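PDB 4CHH: protein interacting with Hsp90 1 from Saccharomyces cerevisiae, which takes part in pre-rRNA processing, is required for the NOP58-snoRNA interaction and, as a component of the R2TP complex, recruits Tel2 to Hsp90. Local coordinates for residues A[30-35]-A[169-174]; A[62-67]-A[114-119]; A[135-140]-A[151-156]. One frame throughout, in Å; residues are numbered along the deposited sequence.

Contact 1 of 3, residues A[30-35]-A[169-174]; sequences SKIEPI and PALEVL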
ATOM      1  N   SER A  30      -3.022  16.219  -9.687  1.00 43.40           N
ATOM      2  CA  SER A  30      -1.699  15.751 -10.092  1.00 40.52           C
ATOM      3  C   SER A  30      -1.714  14.235 -10.228  1.00 38.16           C
ATOM      4  O   SER A  30      -2.507  13.557  -9.570  1.00 37.34           O
ATOM      5  CB  SER A  30      -0.632  16.171  -9.084  1.00 42.65           C
ATOM      6  OG  SER A  30      -0.312  17.543  -9.218  1.00 53.21           O
ATOM      7  N   LYS A  31      -0.816  13.711 -11.060  1.00 31.21           N
ATOM      8  CA  LYS A  31      -0.682  12.281 -11.272  1.00 29.44           C
ATOM      9  C   LYS A  31       0.637  11.797 -10.686  1.00 30.75           C
ATOM     10  O   LYS A  31       1.674  12.441 -10.818  1.00 31.31           O
ATOM     11  CB  LYS A  31      -0.778  11.919 -12.763  1.00 31.43           C
ATOM     12  CG  LYS A  31      -2.109  12.266 -13.432  1.00 51.14           C
ATOM     13  CD  LYS A  31      -3.120  11.139 -13.370  1.00 63.85           C
ATOM     14  CE  LYS A  31      -4.247  11.353 -14.345  1.00 77.02           C
ATOM     15  NZ  LYS A  31      -5.082  10.132 -14.485  1.00 87.60           N
ATOM     16  N   ILE A  32       0.580  10.669 -10.022  1.00 24.24           N
ATOM     17  CA  ILE A  32       1.757  10.011  -9.478  1.00 21.38           C
ATOM     18  C   ILE A  32       1.838   8.689 -10.215  1.00 24.14           C
ATOM     19  O   ILE A  32       0.887   7.914 -10.139  1.00 23.89           O
ATOM     20  CB  ILE A  32       1.687   9.836  -7.933  1.00 22.55           C
ATOM     21  CG1 ILE A  32       1.650  11.193  -7.185  1.00 22.16           C
ATOM     22  CG2 ILE A  32       2.839   8.943  -7.441  1.00 21.99           C
ATOM     23  CD1 ILE A  32       1.419  11.075  -5.644  1.00 29.18           C
ATOM     24  N   GLU A  33       2.938   8.444 -10.930  1.00 20.12           N
ATOM     25  CA  GLU A  33       3.163   7.182 -11.639  1.00 20.14           C
ATOM     26  C   GLU A  33       4.040   6.297 -10.741  1.00 21.99           C
ATOM     27  O   GLU A  33       5.212   6.610 -10.536  1.00 21.32           O
ATOM     28  CB  GLU A  33       3.786   7.427 -13.016  1.00 21.90           C
ATOM     29  CG  GLU A  33       2.901   8.313 -13.887  1.00 35.37           C
ATOM     30  CD  GLU A  33       2.855   7.900 -15.342  1.00 73.74           C
ATOM     31  OE1 GLU A  33       3.823   8.195 -16.080  1.00 73.63           O
ATOM     32  OE2 GLU A  33       1.845   7.280 -15.745  1.00 78.47           O
ATOM     33  N   PRO A  34       3.469   5.252 -10.107  1.00 18.61           N
ATOM     34  CA  PRO A  34       4.255   4.469  -9.135  1.00 19.25           C
ATOM     35  C   PRO A  34       5.310   3.558  -9.761  1.00 20.85           C
ATOM     36  O   PRO A  34       5.146   3.094 -10.886  1.00 20.49           O
ATOM     37  CB  PRO A  34       3.191   3.635  -8.403  1.00 21.37           C
ATOM     38  CG  PRO A  34       1.869   4.218  -8.804  1.00 25.22           C
ATOM     39  CD  PRO A  34       2.075   4.775 -10.167  1.00 20.31           C
ATOM     40  N   ILE A  35       6.391   3.310  -9.020  1.00 16.97           N
ATOM     41  CA  ILE A  35       7.486   2.419  -9.415  1.00 16.98           C
ATOM     42  C   ILE A  35       7.248   1.081  -8.685  1.00 18.91           C
ATOM     43  O   ILE A  35       7.186   1.066  -7.455  1.00 16.61           O
ATOM     44  CB  ILE A  35       8.894   3.049  -9.100  1.00 19.49           C
ATOM     45  CG1 ILE A  35       9.086   4.423  -9.810  1.00 20.23           C
ATOM     46  CG2 ILE A  35      10.047   2.054  -9.449  1.00 17.55           C
ATOM     47  CD1 ILE A  35      10.097   5.386  -9.143  1.00 24.97           C
ATOM     48  N   PRO A 169      -1.449   1.679 -12.670  1.00 22.66           N
ATOM     49  CA  PRO A 169      -2.057   2.917 -13.173  1.00 21.58           C
ATOM     50  C   PRO A 169      -1.680   4.123 -12.312  1.00 23.51           C
ATOM     51  O   PRO A 169      -1.288   3.961 -11.141  1.00 20.07           O
ATOM     52  CB  PRO A 169      -3.557   2.613 -13.123  1.00 23.71           C
ATOM     53  CG  PRO A 169      -3.706   1.605 -12.042  1.00 27.36           C
ATOM     54  CD  PRO A 169      -2.466   0.776 -12.082  1.00 23.08           C
ATOM     55  N   ALA A 170      -1.746   5.334 -12.910  1.00 20.33           N
ATOM     56  CA  ALA A 170      -1.393   6.553 -12.190  1.00 21.43           C
ATOM     57  C   ALA A 170      -2.373   6.824 -11.053  1.00 24.57           C
ATOM     58  O   ALA A 170      -3.555   6.470 -11.128  1.00 23.61           O
ATOM     59  CB  ALA A 170      -1.358   7.756 -13.135  1.00 22.77           C
ATOM     60  N   LEU A 171      -1.861   7.434  -9.990  1.00 21.37           N
ATOM     61  CA  LEU A 171      -2.668   7.851  -8.858  1.00 21.86           C
ATOM     62  C   LEU A 171      -3.008   9.303  -9.042  1.00 27.89           C
ATOM     63  O   LEU A 171      -2.115  10.113  -9.302  1.00 28.18           O
ATOM     64  CB  LEU A 171      -1.929   7.645  -7.541  1.00 21.24           C
ATOM     65  CG  LEU A 171      -1.678   6.209  -7.132  1.00 25.26           C
ATOM     66  CD1 LEU A 171      -0.447   6.122  -6.277  1.00 23.82           C
ATOM     67  CD2 LEU A 171      -2.862   5.663  -6.371  1.00 25.91           C
ATOM     68  N   GLU A 172      -4.285   9.638  -8.914  1.00 26.67           N
ATOM     69  CA  GLU A 172      -4.752  11.007  -9.057  1.00 28.13           C
ATOM     70  C   GLU A 172      -4.786  11.638  -7.681  1.00 34.10           C
ATOM     71  O   GLU A 172      -5.469  11.138  -6.787  1.00 35.64           O
ATOM     72  CB  GLU A 172      -6.125  11.043  -9.730  1.00 30.00           C
ATOM     73  CG  GLU A 172      -6.134  10.512 -11.158  1.00 45.52           C
ATOM     74  CD  GLU A 172      -7.447  10.710 -11.897  1.00 78.52           C
ATOM     75  OE1 GLU A 172      -8.514  10.367 -11.337  1.00 79.13           O
ATOM     76  OE2 GLU A 172      -7.403  11.200 -13.050  1.00 75.61           O
ATOM     77  N   VAL A 173      -3.994  12.680  -7.473  1.00 30.74           N
ATOM     78  CA  VAL A 173      -3.927  13.277  -6.148  1.00 31.83           C
ATOM     79  C   VAL A 173      -4.092  14.789  -6.219  1.00 39.37           C
ATOM     80  O   VAL A 173      -3.703  15.424  -7.207  1.00 38.18           O
ATOM     81  CB  VAL A 173      -2.625  12.889  -5.365  1.00 35.02           C
ATOM     82  CG1 VAL A 173      -2.451  11.374  -5.265  1.00 34.68           C
ATOM     83  CG2 VAL A 173      -1.372  13.537  -5.960  1.00 34.64           C
ATOM     84  N   LEU A 174      -4.619  15.363  -5.133  1.00 39.70           N
ATOM     85  CA  LEU A 174      -4.727  16.809  -4.998  1.00 41.01           C
ATOM     86  C   LEU A 174      -3.348  17.334  -4.597  1.00 46.02           C
ATOM     87  O   LEU A 174      -2.530  16.586  -4.059  1.00 43.84           O
ATOM     88  CB  LEU A 174      -5.827  17.209  -3.999  1.00 41.51           C
ATOM     89  CG  LEU A 174      -7.261  17.119  -4.568  1.00 47.20           C
ATOM     90  CD1 LEU A 174      -7.934  15.813  -4.162  1.00 48.34           C
ATOM     91  CD2 LEU A 174      -8.108  18.281  -4.104  1.00 48.94           C
TER
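In the mixed sheet of the PIH1 N-terminal domain, a short antiparallel ladder pairs the beginning of strand 29-47 with strand 171-174, the last strand of the domain. The axes of 30-32 and 171-174 approach to 4.7 Å and run at 137°. Two hydrogen-bonded pairs, S30 with V173 and I32 with L171, flank the non-hydrogen-bonded pair of K31 and E172. Each outer pair is closed by two reciprocal bonds, the straightest from V173 N to S30 O at 2.7 Å (175°).

K31 and E172 stand side by side on one face. A bend in the K31 chain (chi2 -91°) lays K31 CD against A170 CB at 3.8 Å and brings K31 NZ to E172 OE2 at 2.9 Å, a salt bridge in which the ammonium nitrogen comes from above the carboxylate plane. Both residues are exposed, so water probably weakens their attraction.

The other face, which carries S30, I32, L171 and V173, is mostly apolar. I32 crosses V173 at about a right angle, its extended CG1 branch carrying CD1 to both valine methyls, with V173 CG2 at 3.7 Å. Beyond the last pair, P34 lies obliquely over L171, CG to CD1 3.9 Å. This face turns inward: I32 and V173 rest on I95 of strand 95-103, L171 touches S97 of that strand and C116 of strand 109-118, and P34 packs on C64 of strand 58-66 as well as C116.

Contact 2 of 3, residues A[62-67]-A[114-119]; sequences NVCHSP and DCCINS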
ATOM      1  N   ASN A  62      -0.103  -4.143  -4.435  1.00 13.18           N
ATOM      2  CA  ASN A  62       1.137  -3.713  -5.052  1.00 14.37           C
ATOM      3  C   ASN A  62       1.794  -2.615  -4.200  1.00 15.33           C
ATOM      4  O   ASN A  62       1.335  -1.487  -4.224  1.00 13.45           O
ATOM      5  CB  ASN A  62       0.876  -3.216  -6.496  1.00 16.07           C
ATOM      6  CG  ASN A  62       0.520  -4.351  -7.448  1.00 19.86           C
ATOM      7  OD1 ASN A  62       1.136  -5.404  -7.438  1.00 17.12           O
ATOM      8  ND2 ASN A  62      -0.530  -4.201  -8.232  1.00 13.99           N
ATOM      9  N   VAL A  63       2.868  -2.955  -3.454  1.00 12.89           N
ATOM     10  CA  VAL A  63       3.634  -1.967  -2.678  1.00 13.26           C
ATOM     11  C   VAL A  63       4.593  -1.336  -3.669  1.00 17.61           C
ATOM     12  O   VAL A  63       5.387  -2.019  -4.303  1.00 17.90           O
ATOM     13  CB  VAL A  63       4.362  -2.524  -1.436  1.00 16.64           C
ATOM     14  CG1 VAL A  63       4.932  -1.385  -0.591  1.00 16.41           C
ATOM     15  CG2 VAL A  63       3.438  -3.413  -0.614  1.00 16.21           C
ATOM     16  N   CYS A  64       4.431  -0.064  -3.882  1.00 13.79           N
ATOM     17  CA  CYS A  64       5.153   0.634  -4.914  1.00 14.04           C
ATOM     18  C   CYS A  64       5.591   1.988  -4.393  1.00 16.43           C
ATOM     19  O   CYS A  64       5.256   2.332  -3.262  1.00 14.86           O
ATOM     20  CB  CYS A  64       4.267   0.748  -6.154  1.00 14.83           C
ATOM     21  SG  CYS A  64       2.617   1.430  -5.829  1.00 19.20           S
ATOM     22  N   HIS A  65       6.380   2.729  -5.169  1.00 13.19           N
ATOM     23  CA  HIS A  65       6.880   3.995  -4.638  1.00 14.58           C
ATOM     24  C   HIS A  65       7.021   5.100  -5.685  1.00 17.52           C
ATOM     25  O   HIS A  65       6.943   4.863  -6.887  1.00 16.41           O
ATOM     26  CB  HIS A  65       8.232   3.788  -3.907  1.00 15.25           C
ATOM     27  CG  HIS A  65       9.330   3.285  -4.782  1.00 18.89           C
ATOM     28  ND1 HIS A  65      10.204   4.156  -5.412  1.00 21.10           N
ATOM     29  CD2 HIS A  65       9.647   2.017  -5.129  1.00 21.89           C
ATOM     30  CE1 HIS A  65      11.022   3.395  -6.122  1.00 21.00           C
ATOM     31  NE2 HIS A  65      10.731   2.101  -5.981  1.00 21.65           N
ATOM     32  N   SER A  66       7.182   6.325  -5.187  1.00 14.58           N
ATOM     33  CA  SER A  66       7.422   7.532  -5.963  1.00 14.11           C
ATOM     34  C   SER A  66       8.037   8.603  -5.062  1.00 18.61           C
ATOM     35  O   SER A  66       7.659   8.706  -3.892  1.00 15.98           O
ATOM     36  CB  SER A  66       6.132   8.056  -6.587  1.00 15.20           C
ATOM     37  OG  SER A  66       6.312   9.344  -7.164  1.00 17.11           O
ATOM     38  N   PRO A  67       8.947   9.451  -5.597  1.00 17.56           N
ATOM     39  CA  PRO A  67       9.492  10.542  -4.771  1.00 17.86           C
ATOM     40  C   PRO A  67       8.456  11.646  -4.498  1.00 22.71           C
ATOM     41  O   PRO A  67       8.697  12.537  -3.680  1.00 22.69           O
ATOM     42  CB  PRO A  67      10.660  11.048  -5.617  1.00 19.47           C
ATOM     43  CG  PRO A  67      10.204  10.793  -7.043  1.00 23.42           C
ATOM     44  CD  PRO A  67       9.520   9.467  -6.964  1.00 18.78           C
ATOM     45  N   ASP A 114      -3.129  -0.725  -5.175  1.00 12.49           N
ATOM     46  CA  ASP A 114      -1.737  -0.255  -5.201  1.00 10.93           C
ATOM     47  C   ASP A 114      -1.547   0.599  -3.957  1.00 14.01           C
ATOM     48  O   ASP A 114      -2.422   1.406  -3.651  1.00 13.96           O
ATOM     49  CB  ASP A 114      -1.378   0.547  -6.470  1.00 11.16           C
ATOM     50  CG  ASP A 114      -1.679  -0.149  -7.790  1.00 24.60           C
ATOM     51  OD1 ASP A 114      -1.462  -1.374  -7.883  1.00 25.24           O
ATOM     52  OD2 ASP A 114      -2.148   0.533  -8.727  1.00 26.85           O
ATOM     53  N   CYS A 115      -0.457   0.404  -3.234  1.00 10.30           N
ATOM     54  CA  CYS A 115      -0.122   1.195  -2.031  1.00 11.73           C
ATOM     55  C   CYS A 115       1.229   1.842  -2.294  1.00 15.91           C
ATOM     56  O   CYS A 115       2.246   1.153  -2.256  1.00 16.35           O
ATOM     57  CB  CYS A 115      -0.089   0.306  -0.779  1.00 12.99           C
ATOM     58  SG  CYS A 115      -1.719  -0.151  -0.149  1.00 17.42           S
ATOM     59  N   CYS A 116       1.234   3.152  -2.587  1.00 13.54           N
ATOM     60  CA  CYS A 116       2.413   3.902  -2.978  1.00 13.70           C
ATOM     61  C   CYS A 116       2.995   4.692  -1.820  1.00 15.99           C
ATOM     62  O   CYS A 116       2.305   5.473  -1.167  1.00 18.05           O
ATOM     63  CB  CYS A 116       2.077   4.816  -4.160  1.00 14.60           C
ATOM     64  SG  CYS A 116       3.516   5.436  -5.054  1.00 18.56           S
ATOM     65  N   ILE A 117       4.285   4.496  -1.586  1.00 12.14           N
ATOM     66  CA  ILE A 117       5.000   5.178  -0.507  1.00 13.43           C
ATOM     67  C   ILE A 117       6.120   6.006  -1.117  1.00 16.49           C
ATOM     68  O   ILE A 117       6.413   5.866  -2.310  1.00 14.31           O
ATOM     69  CB  ILE A 117       5.530   4.166   0.562  1.00 16.64           C
ATOM     70  CG1 ILE A 117       6.598   3.184  -0.055  1.00 17.77           C
ATOM     71  CG2 ILE A 117       4.362   3.444   1.254  1.00 17.06           C
ATOM     72  CD1 ILE A 117       7.301   2.217   0.913  1.00 17.78           C
ATOM     73  N   ASN A 118       6.756   6.855  -0.304  1.00 15.30           N
ATOM     74  CA  ASN A 118       7.885   7.630  -0.779  1.00 14.55           C
ATOM     75  C   ASN A 118       9.024   6.676  -1.101  1.00 17.57           C
ATOM     76  O   ASN A 118       9.235   5.709  -0.379  1.00 16.22           O
ATOM     77  CB  ASN A 118       8.313   8.658   0.259  1.00 14.03           C
ATOM     78  CG  ASN A 118       9.456   9.514  -0.190  1.00 29.21           C
ATOM     79  OD1 ASN A 118      10.623   9.196   0.069  1.00 22.64           O
ATOM     80  ND2 ASN A 118       9.147  10.582  -0.933  1.00 23.77           N
ATOM     81  N   SER A 119       9.768   6.971  -2.163  1.00 14.49           N
ATOM     82  CA  SER A 119      10.904   6.189  -2.624  1.00 15.72           C
ATOM     83  C   SER A 119      11.988   5.966  -1.541  1.00 22.00           C
ATOM     84  O   SER A 119      12.574   4.877  -1.492  1.00 22.44           O
ATOM     85  CB  SER A 119      11.509   6.886  -3.828  1.00 18.45           C
ATOM     86  OG  SER A 119      10.552   6.824  -4.869  1.00 19.17           O
TER
HETATM   87  O   HOH W   1      11.070  12.408  -2.438  1.00 18.50           O
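The axes of strands 62-66 and 114-118 come within 4.3 Å at an angle of 37°, and a parallel ladder joins them in register from N62 with D114 to H65 with I117. This is the parallel pairing of the domain's mixed sheet. N62 O accepts from C115 N, C64 N donates to C115 O and C64 O accepts from I117 N, and S66 N continues the ladder to I117 O.

At its start N62 and D114 lie side by side. N62 ND2 donates to D114 OD1 at 3.0 Å (160°), with the acceptor in the asparagine's amide plane and approached nearly along its C-O axis. The same oxygen forms a salt bridge with R100, while N62 OD1 accepts from K164 N, so this buried polar cluster crosses to strand 95-103 and to the loop before strand 171-174. An alanine in place of D114 would remove the carboxylate and would probably leave the R100 charge and the N62 amide without a shared acceptor.

On the same face C64 holds SG in the crowded position between backbone N and carbonyl carbon (chi1 52°), 3.8 Å from C116 CB. C116 SG, anti to its own backbone N, lies 3.6 Å from H65 C. V63, C115 and I117 occupy the other face, against helix 129-147.

H65 shares that second face, and H65 ND1 and S119 OG share a hydrogen bond of 2.7 Å in the ring plane. N118 is the N-cap of helix 119-127, its OD1 accepting from D120 N. N118 ND2 donates to V69 O and, at 3.0 Å, to the oxygen of water 1, which in turn donates to P67 O at 2.7 Å.

Contact 3 of 3, residues A[135-140]-A[151-156]; sequences LVEWCL and LCRDRI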
ATOM      1  N   LEU A 135       5.210  -1.833   7.854  1.00 11.09           N
ATOM      2  CA  LEU A 135       4.752  -1.179   6.626  1.00 11.94           C
ATOM      3  C   LEU A 135       3.687  -2.075   5.931  1.00 16.16           C
ATOM      4  O   LEU A 135       2.674  -1.567   5.443  1.00 15.19           O
ATOM      5  CB  LEU A 135       5.965  -0.855   5.701  1.00 12.41           C
ATOM      6  CG  LEU A 135       5.739  -0.146   4.311  1.00 15.73           C
ATOM      7  CD1 LEU A 135       5.363  -1.144   3.227  1.00 14.93           C
ATOM      8  CD2 LEU A 135       4.739   1.038   4.390  1.00 17.35           C
ATOM      9  N   VAL A 136       3.918  -3.400   5.899  1.00 14.77           N
ATOM     10  CA  VAL A 136       2.968  -4.353   5.290  1.00 14.24           C
ATOM     11  C   VAL A 136       1.597  -4.256   6.002  1.00 16.45           C
ATOM     12  O   VAL A 136       0.573  -4.242   5.327  1.00 14.83           O
ATOM     13  CB  VAL A 136       3.558  -5.789   5.316  1.00 17.51           C
ATOM     14  CG1 VAL A 136       2.465  -6.863   5.168  1.00 16.85           C
ATOM     15  CG2 VAL A 136       4.616  -5.935   4.223  1.00 17.28           C
ATOM     16  N   GLU A 137       1.597  -4.206   7.367  1.00 13.26           N
ATOM     17  CA  GLU A 137       0.400  -4.051   8.178  1.00 13.08           C
ATOM     18  C   GLU A 137      -0.327  -2.731   7.833  1.00 15.66           C
ATOM     19  O   GLU A 137      -1.551  -2.745   7.675  1.00 16.33           O
ATOM     20  CB  GLU A 137       0.776  -4.103   9.690  1.00 14.77           C
ATOM     21  CG  GLU A 137      -0.417  -3.880  10.629  1.00 18.27           C
ATOM     22  CD  GLU A 137      -1.593  -4.832  10.478  1.00 27.49           C
ATOM     23  OE1 GLU A 137      -1.384  -6.006  10.096  1.00 23.09           O
ATOM     24  OE2 GLU A 137      -2.740  -4.386  10.694  1.00 20.51           O
ATOM     25  N   TRP A 138       0.427  -1.604   7.692  1.00 13.11           N
ATOM     26  CA  TRP A 138      -0.122  -0.287   7.311  1.00 13.07           C
ATOM     27  C   TRP A 138      -0.788  -0.314   5.938  1.00 16.42           C
ATOM     28  O   TRP A 138      -1.825   0.333   5.755  1.00 14.42           O
ATOM     29  CB  TRP A 138       0.957   0.780   7.313  1.00 12.68           C
ATOM     30  CG  TRP A 138       1.357   1.244   8.686  1.00 13.87           C
ATOM     31  CD1 TRP A 138       0.601   1.206   9.826  1.00 16.46           C
ATOM     32  CD2 TRP A 138       2.612   1.822   9.055  1.00 13.79           C
ATOM     33  NE1 TRP A 138       1.321   1.696  10.890  1.00 14.91           N
ATOM     34  CE2 TRP A 138       2.540   2.138  10.437  1.00 17.24           C
ATOM     35  CE3 TRP A 138       3.768   2.181   8.340  1.00 14.63           C
ATOM     36  CZ2 TRP A 138       3.583   2.776  11.114  1.00 16.13           C
ATOM     37  CZ3 TRP A 138       4.831   2.751   9.031  1.00 15.60           C
ATOM     38  CH2 TRP A 138       4.736   3.036  10.399  1.00 16.25           C
ATOM     39  N   CYS A 139      -0.188  -1.061   4.978  1.00 11.49           N
ATOM     40  CA  CYS A 139      -0.744  -1.244   3.631  1.00 12.60           C
ATOM     41  C   CYS A 139      -2.054  -2.012   3.705  1.00 16.17           C
ATOM     42  O   CYS A 139      -3.019  -1.604   3.072  1.00 16.57           O
ATOM     43  CB  CYS A 139       0.260  -1.933   2.706  1.00 12.86           C
ATOM     44  SG  CYS A 139       1.666  -0.897   2.270  1.00 18.14           S
ATOM     45  N   LEU A 140      -2.114  -3.089   4.515  1.00 13.49           N
ATOM     46  CA  LEU A 140      -3.341  -3.849   4.703  1.00 13.68           C
ATOM     47  C   LEU A 140      -4.424  -2.971   5.325  1.00 15.12           C
ATOM     48  O   LEU A 140      -5.548  -2.969   4.845  1.00 12.08           O
ATOM     49  CB  LEU A 140      -3.103  -5.087   5.587  1.00 14.15           C
ATOM     50  CG  LEU A 140      -2.236  -6.192   4.971  1.00 19.73           C
ATOM     51  CD1 LEU A 140      -1.597  -7.041   6.054  1.00 18.86           C
ATOM     52  CD2 LEU A 140      -3.022  -7.035   3.991  1.00 20.24           C
ATOM     53  N   LEU A 151      -9.186  -7.842   5.681  1.00 13.63           N
ATOM     54  CA  LEU A 151      -8.200  -8.711   5.001  1.00 13.74           C
ATOM     55  C   LEU A 151      -7.530  -9.646   5.999  1.00 18.29           C
ATOM     56  O   LEU A 151      -7.338  -9.262   7.139  1.00 17.90           O
ATOM     57  CB  LEU A 151      -7.145  -7.866   4.234  1.00 12.68           C
ATOM     58  CG  LEU A 151      -7.726  -6.850   3.185  1.00 13.26           C
ATOM     59  CD1 LEU A 151      -6.634  -5.960   2.602  1.00 12.52           C
ATOM     60  CD2 LEU A 151      -8.506  -7.540   2.095  1.00 11.44           C
ATOM     61  N   CYS A 152      -7.252 -10.887   5.593  1.00 16.43           N
ATOM     62  CA  CYS A 152      -6.637 -11.912   6.451  1.00 17.57           C
ATOM     63  C   CYS A 152      -5.164 -11.596   6.736  1.00 21.28           C
ATOM     64  O   CYS A 152      -4.417 -11.250   5.824  1.00 21.15           O
ATOM     65  CB  CYS A 152      -6.783 -13.306   5.839  1.00 17.59           C
ATOM     66  SG  CYS A 152      -6.364 -14.647   6.986  1.00 21.48           S
ATOM     67  N   ARG A 153      -4.772 -11.691   8.015  1.00 18.74           N
ATOM     68  CA  ARG A 153      -3.403 -11.509   8.497  1.00 18.66           C
ATOM     69  C   ARG A 153      -2.679 -12.873   8.551  1.00 22.51           C
ATOM     70  O   ARG A 153      -1.462 -12.906   8.672  1.00 24.05           O
ATOM     71  CB  ARG A 153      -3.389 -10.815   9.898  1.00 19.96           C
ATOM     72  CG  ARG A 153      -4.068  -9.402   9.952  1.00 22.10           C
ATOM     73  CD  ARG A 153      -3.488  -8.434   8.934  1.00 20.17           C
ATOM     74  NE  ARG A 153      -3.788  -7.025   9.229  1.00 24.04           N
ATOM     75  CZ  ARG A 153      -4.841  -6.354   8.784  1.00 22.99           C
ATOM     76  NH1 ARG A 153      -5.769  -6.967   8.061  1.00 18.59           N
ATOM     77  NH2 ARG A 153      -4.990  -5.066   9.078  1.00 19.18           N
ATOM     78  N   ASP A 154      -3.401 -13.985   8.442  1.00 18.79           N
ATOM     79  CA  ASP A 154      -2.769 -15.324   8.512  1.00 19.14           C
ATOM     80  C   ASP A 154      -2.484 -15.880   7.123  1.00 24.02           C
ATOM     81  O   ASP A 154      -1.371 -16.358   6.872  1.00 23.42           O
ATOM     82  CB  ASP A 154      -3.652 -16.317   9.298  1.00 21.12           C
ATOM     83  CG  ASP A 154      -4.045 -15.861  10.695  1.00 31.12           C
ATOM     84  OD1 ASP A 154      -3.258 -15.139  11.323  1.00 32.31           O
ATOM     85  OD2 ASP A 154      -5.150 -16.211  11.140  1.00 38.55           O
ATOM     86  N   ARG A 155      -3.485 -15.830   6.222  1.00 21.63           N
ATOM     87  CA  ARG A 155      -3.325 -16.334   4.858  1.00 22.20           C
ATOM     88  C   ARG A 155      -2.653 -15.259   4.051  1.00 25.90           C
ATOM     89  O   ARG A 155      -3.243 -14.663   3.166  1.00 27.33           O
ATOM     90  CB  ARG A 155      -4.669 -16.760   4.257  1.00 22.31           C
ATOM     91  CG  ARG A 155      -5.025 -18.208   4.544  1.00 30.14           C
ATOM     92  CD  ARG A 155      -5.917 -18.330   5.746  1.00 43.23           C
ATOM     93  NE  ARG A 155      -7.158 -19.014   5.396  1.00 56.92           N
ATOM     94  CZ  ARG A 155      -8.372 -18.555   5.675  1.00 66.69           C
ATOM     95  NH1 ARG A 155      -8.526 -17.399   6.312  1.00 60.57           N
ATOM     96  NH2 ARG A 155      -9.445 -19.248   5.315  1.00 38.89           N
ATOM     97  N   ILE A 156      -1.420 -14.988   4.404  1.00 23.78           N
ATOM     98  CA  ILE A 156      -0.596 -13.932   3.837  1.00 24.34           C
ATOM     99  C   ILE A 156       0.662 -14.547   3.212  1.00 27.30           C
ATOM    100  O   ILE A 156       1.230 -15.506   3.756  1.00 28.38           O
ATOM    101  CB  ILE A 156      -0.288 -12.892   4.932  1.00 28.21           C
ATOM    102  CG1 ILE A 156       0.322 -11.597   4.362  1.00 29.50           C
ATOM    103  CG2 ILE A 156       0.536 -13.478   6.115  1.00 30.45           C
ATOM    104  CD1 ILE A 156       0.103 -10.346   5.286  1.00 38.41           C
TER
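E137 OE2 is gripped twice by R153, from NH2 at 2.9 Å and, weakly, from NE at 3.2 Å. The salt bridge is side-on, NE and NH2 each facing one carboxylate oxygen, and it ties helix 129-147 to the loop that follows strand 149-151. R153 NE meets the syn lone pair of E137 OE1 at 2.8 Å, whereas NH2 approaches E137 OE2 from above the carboxylate plane, in keeping with the 35° between the two flat groups. E137 reaches the arginine by a bend at chi2 (57°). E141 brings a like charge close to E137 OE2, and E144 binds R153 NH1, so the guanidinium probably offsets a cluster of negative charge.

One face of that guanidinium is covered by L140 CB, which sits 3.8 Å above the plane, over its centre. L140 CD1 also touches R153 CD and the CD1 of I156, while L140 CD2 meets L151 CD1 at 4.0 Å; L140 and L151 both rest on I61 of strand 58-66. R155 centres an inverse gamma turn in the loop, which folds around the sulphur of C152: R155 N donates to C152 SG at 3.2 Å, almost straight at 176°.

From the N terminus, strand 29-47 opens contact 1, which closes only at 169-174 and so encloses the other two. Within that span, strand 58-66 meets strand 109-118 in contact 2, after a loop that includes helix 78-86 and strand 95-103. Contact 3 follows in series, a short closure between helix 129-147 and the segment that leaves strand 149-151. Contacts 1 and 2 touch within one sheet, where I35 N probably bonds to H65 O. Contact 2 touches contact 3 through helix 129-147, C115 packing on C139 and V63 on L135. Contacts 1 and 3 lie on opposite sides of the chain's centre, their centres about 23 Å apart.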